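PDB 3I4K: muconate lactonizing enzyme from Corynebacterium glutamicum, which is a magnesium-binding member of the enolase superfamily, pairing an N-terminal capping domain with a TIM-barrel-like C-terminal domain. Local coordinates for residues L149-V153 with E186-V191; R14-L20 with T32-L38. All coordinates share one frame. Numbering follows the deposited sequence.

Contact 1 of 2, residues L149-V153 with E186-V191; sequences LDVAV and ELAREV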
loop_
_atom_site.group_PDB
_atom_site.type_symbol
_atom_site.label_atom_id
_atom_site.label_comp_id
_atom_site.label_asym_id
_atom_site.label_seq_id
_atom_site.Cartn_x
_atom_site.Cartn_y
_atom_site.Cartn_z
ATOM N N LEU A 149 8.268 19.077 36.529
ATOM C CA LEU A 149 7.603 17.940 37.158
ATOM C C LEU A 149 6.180 18.173 37.661
ATOM O O LEU A 149 5.268 17.396 37.351
ATOM C CB LEU A 149 8.438 17.416 38.328
ATOM C CG LEU A 149 7.722 16.338 39.151
ATOM C CD1 LEU A 149 7.433 15.130 38.280
ATOM C CD2 LEU A 149 8.582 15.943 40.340
ATOM N N ASP A 150 6.002 19.227 38.452
ATOM C CA ASP A 150 4.703 19.555 39.029
ATOM C C ASP A 150 3.661 19.914 37.974
ATOM O O ASP A 150 2.512 19.486 38.056
ATOM C CB ASP A 150 4.859 20.716 40.025
ATOM C CG ASP A 150 5.803 20.386 41.170
ATOM O OD1 ASP A 150 6.952 19.966 40.902
ATOM O OD2 ASP A 150 5.403 20.554 42.341
ATOM N N VAL A 151 4.066 20.716 36.997
ATOM C CA VAL A 151 3.163 21.127 35.928
ATOM C C VAL A 151 2.709 19.903 35.123
ATOM O O VAL A 151 1.535 19.770 34.781
ATOM C CB VAL A 151 3.857 22.120 34.973
ATOM C CG1 VAL A 151 2.881 22.589 33.912
ATOM C CG2 VAL A 151 4.402 23.297 35.757
ATOM N N ALA A 152 3.653 19.013 34.830
ATOM C CA ALA A 152 3.358 17.804 34.062
ATOM C C ALA A 152 2.349 16.910 34.782
ATOM O O ALA A 152 1.321 16.532 34.204
ATOM C CB ALA A 152 4.639 17.038 33.800
ATOM N N VAL A 153 2.645 16.571 36.036
ATOM C CA VAL A 153 1.757 15.726 36.823
ATOM C C VAL A 153 0.370 16.349 36.894
ATOM O O VAL A 153 -0.643 15.651 36.860
ATOM C CB VAL A 153 2.270 15.548 38.263
ATOM C CG1 VAL A 153 1.294 14.691 39.052
ATOM C CG2 VAL A 153 3.651 14.913 38.254
ATOM N N GLU A 186 10.565 10.576 38.141
ATOM C CA GLU A 186 9.736 11.017 39.261
ATOM C C GLU A 186 8.279 11.142 38.860
ATOM O O GLU A 186 7.379 10.802 39.627
ATOM C CB GLU A 186 10.246 12.359 39.814
ATOM C CG GLU A 186 11.472 12.230 40.725
ATOM C CD GLU A 186 12.012 13.576 41.215
ATOM O OE1 GLU A 186 11.212 14.414 41.689
ATOM O OE2 GLU A 186 13.244 13.788 41.136
ATOM N N LEU A 187 8.042 11.633 37.654
ATOM C CA LEU A 187 6.680 11.776 37.176
ATOM C C LEU A 187 6.069 10.397 36.977
ATOM O O LEU A 187 4.860 10.217 37.136
ATOM C CB LEU A 187 6.669 12.558 35.862
ATOM C CG LEU A 187 5.343 12.653 35.113
ATOM C CD1 LEU A 187 5.385 13.854 34.193
ATOM C CD2 LEU A 187 5.097 11.378 34.322
ATOM N N ALA A 188 6.916 9.429 36.633
ATOM C CA ALA A 188 6.474 8.060 36.399
ATOM C C ALA A 188 6.061 7.377 37.695
ATOM O O ALA A 188 5.164 6.536 37.702
ATOM C CB ALA A 188 7.579 7.264 35.716
ATOM N N ARG A 189 6.716 7.734 38.791
ATOM C CA ARG A 189 6.384 7.139 40.077
ATOM C C ARG A 189 5.046 7.641 40.586
ATOM O O ARG A 189 4.419 7.003 41.429
ATOM C CB ARG A 189 7.473 7.443 41.102
ATOM C CG ARG A 189 8.749 6.665 40.859
ATOM C CD ARG A 189 9.848 7.052 41.830
ATOM N NE ARG A 189 11.108 6.396 41.486
ATOM C CZ ARG A 189 11.688 6.472 40.291
ATOM N NH1 ARG A 189 11.121 7.173 39.319
ATOM N NH2 ARG A 189 12.841 5.851 40.067
ATOM N N GLU A 190 4.603 8.776 40.061
ATOM C CA GLU A 190 3.335 9.357 40.483
ATOM C C GLU A 190 2.191 9.145 39.504
ATOM O O GLU A 190 1.068 9.563 39.770
ATOM C CB GLU A 190 3.490 10.858 40.705
ATOM C CG GLU A 190 4.426 11.243 41.827
ATOM C CD GLU A 190 4.357 12.724 42.125
ATOM O OE1 GLU A 190 3.249 13.205 42.440
ATOM O OE2 GLU A 190 5.404 13.405 42.041
ATOM N N VAL A 191 2.459 8.498 38.377
ATOM C CA VAL A 191 1.411 8.304 37.386
ATOM C C VAL A 191 1.490 6.958 36.673
ATOM O O VAL A 191 0.480 6.435 36.202
ATOM C CB VAL A 191 1.465 9.439 36.325
ATOM C CG1 VAL A 191 0.333 9.290 35.337
ATOM C CG2 VAL A 191 1.388 10.794 37.003
#
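L149, at the start of helix 149-163, makes the closest backbone approach to the other helix, its CA lying 6.2 Å from the CA of L187. Its t,p rotamer (chi1 173°, chi2 62°) carries both methyls across the gap: L149 CD1 comes within 3.6 Å of L187 CB and equally close to L187 N, while L149 CD2 lies 3.3 Å from E186 OE1. That last pair is a van der Waals contact between a methyl and a carboxylate oxygen. L187 answers with chi1 at 172°, and its CD1 settles 3.3 Å from A152 CB, the short alanine side chain letting the leucine approach the helix backbone closely. One turn on from L149, as the V153 N to L149 O bond of 3.0 Å confirms, V153 uses both of its methyls: V153 CG2 stands 4.2 Å from L187 CG, and V153 CG1 meets V191 CG2 at 4.4 Å. The two helices are consecutive in the C-terminal domain, where strand 167-171 runs between them in sequence, so the contact joins neighbouring outer helices of a TIM-barrel-like (beta/alpha) fold. Their packing continues through I156 of the first helix, which touches L187 and V191, and reaches inward to L197 on strand 196-200, which touches L187 and A188. No hydrogen bond links the two segments, and the apolar pairs carry the contact, with 305 Å² buried in total. E186 and E190 both lie on one outer rim of this cluster, where an extended chi2 (t) carries each carboxylate outward; E190 OE1 lies 4.2 Å from V153 CG1.

Contact 2 of 2, residues R14-L20 with T32-L38; sequences RILDVPL and TEQHILL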
loop_
_atom_site.group_PDB
_atom_site.type_symbol
_atom_site.label_atom_id
_atom_site.label_comp_id
_atom_site.label_asym_id
_atom_site.label_seq_id
_atom_site.Cartn_x
_atom_site.Cartn_y
_atom_site.Cartn_z
ATOM N N ARG A 14 -1.538 28.965 1.695
ATOM C CA ARG A 14 -1.581 30.031 2.683
ATOM C C ARG A 14 -0.855 29.631 3.957
ATOM O O ARG A 14 -1.074 28.541 4.490
ATOM C CB ARG A 14 -3.031 30.375 3.046
ATOM C CG ARG A 14 -3.882 30.909 1.907
ATOM C CD ARG A 14 -5.311 31.177 2.379
ATOM N NE ARG A 14 -6.111 31.827 1.344
ATOM C CZ ARG A 14 -6.465 31.257 0.195
ATOM N NH1 ARG A 14 -6.098 30.011 -0.079
ATOM N NH2 ARG A 14 -7.182 31.938 -0.690
ATOM N N ILE A 15 0.005 30.518 4.450
ATOM C CA ILE A 15 0.722 30.249 5.684
ATOM C C ILE A 15 -0.154 30.731 6.832
ATOM O O ILE A 15 -0.547 31.897 6.873
ATOM C CB ILE A 15 2.067 30.997 5.739
ATOM C CG1 ILE A 15 2.989 30.492 4.627
ATOM C CG2 ILE A 15 2.700 30.820 7.110
ATOM C CD1 ILE A 15 4.355 31.150 4.612
ATOM N N LEU A 16 -0.471 29.833 7.756
ATOM C CA LEU A 16 -1.302 30.187 8.894
ATOM C C LEU A 16 -0.545 30.051 10.204
ATOM O O LEU A 16 0.096 29.026 10.462
ATOM C CB LEU A 16 -2.545 29.295 8.947
ATOM C CG LEU A 16 -3.390 29.184 7.680
ATOM C CD1 LEU A 16 -4.670 28.455 8.029
ATOM C CD2 LEU A 16 -3.692 30.562 7.105
ATOM N N ASP A 17 -0.614 31.094 11.026
ATOM C CA ASP A 17 0.038 31.086 12.325
ATOM C C ASP A 17 -1.055 31.105 13.386
ATOM O O ASP A 17 -1.684 32.132 13.628
ATOM C CB ASP A 17 0.958 32.300 12.484
ATOM C CG ASP A 17 2.077 32.326 11.454
ATOM O OD1 ASP A 17 2.800 31.314 11.327
ATOM O OD2 ASP A 17 2.240 33.360 10.771
ATOM N N VAL A 18 -1.290 29.953 14.002
ATOM C CA VAL A 18 -2.308 29.833 15.030
ATOM C C VAL A 18 -1.642 29.632 16.383
ATOM O O VAL A 18 -0.775 28.781 16.540
ATOM C CB VAL A 18 -3.254 28.646 14.735
ATOM C CG1 VAL A 18 -2.445 27.374 14.560
ATOM C CG2 VAL A 18 -4.260 28.482 15.858
ATOM N N PRO A 19 -2.035 30.432 17.382
ATOM C CA PRO A 19 -1.467 30.336 18.728
ATOM C C PRO A 19 -1.909 29.091 19.477
ATOM O O PRO A 19 -3.031 28.615 19.307
ATOM C CB PRO A 19 -1.971 31.609 19.405
ATOM C CG PRO A 19 -2.146 32.553 18.259
ATOM C CD PRO A 19 -2.807 31.676 17.238
ATOM N N LEU A 20 -1.020 28.566 20.307
ATOM C CA LEU A 20 -1.332 27.388 21.102
ATOM C C LEU A 20 -1.882 27.853 22.439
ATOM O O LEU A 20 -1.675 29.000 22.835
ATOM C CB LEU A 20 -0.074 26.543 21.317
ATOM C CG LEU A 20 0.313 25.547 20.217
ATOM C CD1 LEU A 20 0.130 26.165 18.837
ATOM C CD2 LEU A 20 1.757 25.107 20.434
ATOM N N THR A 32 4.833 28.600 20.607
ATOM C CA THR A 32 3.753 29.293 21.289
ATOM C C THR A 32 2.618 29.349 20.277
ATOM O O THR A 32 1.494 29.739 20.593
ATOM C CB THR A 32 4.178 30.708 21.718
ATOM O OG1 THR A 32 4.685 31.426 20.586
ATOM C CG2 THR A 32 5.257 30.626 22.789
ATOM N N GLU A 33 2.939 28.927 19.053
ATOM C CA GLU A 33 1.984 28.875 17.954
ATOM C C GLU A 33 2.451 27.890 16.874
ATOM O O GLU A 33 3.654 27.668 16.695
ATOM C CB GLU A 33 1.810 30.265 17.342
ATOM C CG GLU A 33 3.096 30.882 16.839
ATOM C CD GLU A 33 2.879 32.244 16.203
ATOM O OE1 GLU A 33 3.856 32.828 15.688
ATOM O OE2 GLU A 33 1.728 32.730 16.217
ATOM N N GLN A 34 1.506 27.295 16.156
ATOM C CA GLN A 34 1.862 26.361 15.101
ATOM C C GLN A 34 1.772 27.081 13.768
ATOM O O GLN A 34 0.944 27.977 13.587
ATOM C CB GLN A 34 0.930 25.143 15.111
ATOM C CG GLN A 34 1.152 24.165 13.951
ATOM C CD GLN A 34 2.505 23.455 13.995
ATOM O OE1 GLN A 34 3.552 24.090 14.134
ATOM N NE2 GLN A 34 2.485 22.131 13.860
ATOM N N HIS A 35 2.648 26.700 12.846
ATOM C CA HIS A 35 2.688 27.288 11.519
ATOM C C HIS A 35 2.173 26.225 10.571
ATOM O O HIS A 35 2.690 25.106 10.522
ATOM C CB HIS A 35 4.121 27.679 11.164
ATOM C CG HIS A 35 4.840 28.370 12.280
ATOM N ND1 HIS A 35 4.396 29.553 12.830
ATOM C CD2 HIS A 35 5.938 28.015 12.989
ATOM C CE1 HIS A 35 5.188 29.896 13.831
ATOM N NE2 HIS A 35 6.130 28.978 13.948
ATOM N N ILE A 36 1.150 26.581 9.812
ATOM C CA ILE A 36 0.537 25.644 8.900
ATOM C C ILE A 36 0.444 26.188 7.487
ATOM O O ILE A 36 -0.015 27.310 7.273
ATOM C CB ILE A 36 -0.873 25.297 9.408
ATOM C CG1 ILE A 36 -0.771 24.795 10.850
ATOM C CG2 ILE A 36 -1.535 24.277 8.495
ATOM C CD1 ILE A 36 -2.096 24.589 11.541
ATOM N N LEU A 37 0.904 25.404 6.521
ATOM C CA LEU A 37 0.797 25.815 5.133
ATOM C C LEU A 37 -0.487 25.180 4.625
ATOM O O LEU A 37 -0.490 24.012 4.235
ATOM C CB LEU A 37 1.960 25.300 4.290
ATOM C CG LEU A 37 1.788 25.727 2.827
ATOM C CD1 LEU A 37 2.052 27.230 2.719
ATOM C CD2 LEU A 37 2.729 24.950 1.914
ATOM N N LEU A 38 -1.579 25.940 4.649
ATOM C CA LEU A 38 -2.859 25.427 4.176
ATOM C C LEU A 38 -2.855 25.491 2.658
ATOM O O LEU A 38 -2.862 26.569 2.073
ATOM C CB LEU A 38 -4.009 26.264 4.743
ATOM C CG LEU A 38 -5.438 25.799 4.444
ATOM C CD1 LEU A 38 -5.717 24.454 5.111
ATOM C CD2 LEU A 38 -6.413 26.847 4.967
#
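Apolar packing is centred on the face bearing L16, V18, I36 and L38. L16 CD1 lies 3.9 Å from L38 CD2, V18 CG1 is 4.1 Å from I36 CD1, and in the directly paired residues L16 CB is 4.4 Å from I36 CB. At one end of this face L20 CD1 reaches 3.9 Å from Q34 CB. The opposite face has its own apolar pair, I15 CG1 to L37 CD1 at 3.9 Å, where helix 66-81 packs through V66 and K70. Between the faces runs the backbone of a beta hairpin, built from the first two strands of the three-stranded antiparallel sheet in the enolase-superfamily N-terminal domain; the axes cross at 155° with a closest approach of 4.5 Å. R14-L38, L16-I36 and V18-Q34 are hydrogen-bonded pairs, each bonded in both directions: L16 N to I36 O is 2.6 Å and I36 N to L16 O is 2.7 Å. The non-hydrogen-bonded pairs I15-L37, D17-H35 and P19-E33 alternate with them, and CA-H...O contacts such as H35 CA to L16 O at 3.3 Å add to the backbone pairing. L20 N extends the bonding to T32 O at 2.8 Å. Farther out, H35 ND1 donates to D17 OD1 at 2.8 Å and 150°, with the carboxylate oxygen near the ring plane; D17 OD1 also forms a salt bridge with R374. Q34 leads away from strand 14-20: Q34 OE1 accepts from H35 N (3.0 Å) and G57 N, NE2 bonds to L305 O, and R14 ends in a salt bridge to E12.

Contact 2 comes first along the chain, within the N-terminal domain, and contact 1 follows in the C-terminal barrel domain; they are in series and not nested. Their centres are 30 Å apart and their nearest atoms about 13 Å, so neither touches the other, and they share no helix, strand or sheet. Residues 14-20 with 32-38 join strands edge to edge, whereas 149-153 with 186-191 pack two helices on the outside of the parallel strands of the barrel. The magnesium ion is held by D200, E226 and D251 of the barrel domain. The side chain of Q34 in contact 2 is about 12 Å from it and bonds to L305, thereby linking the two domains.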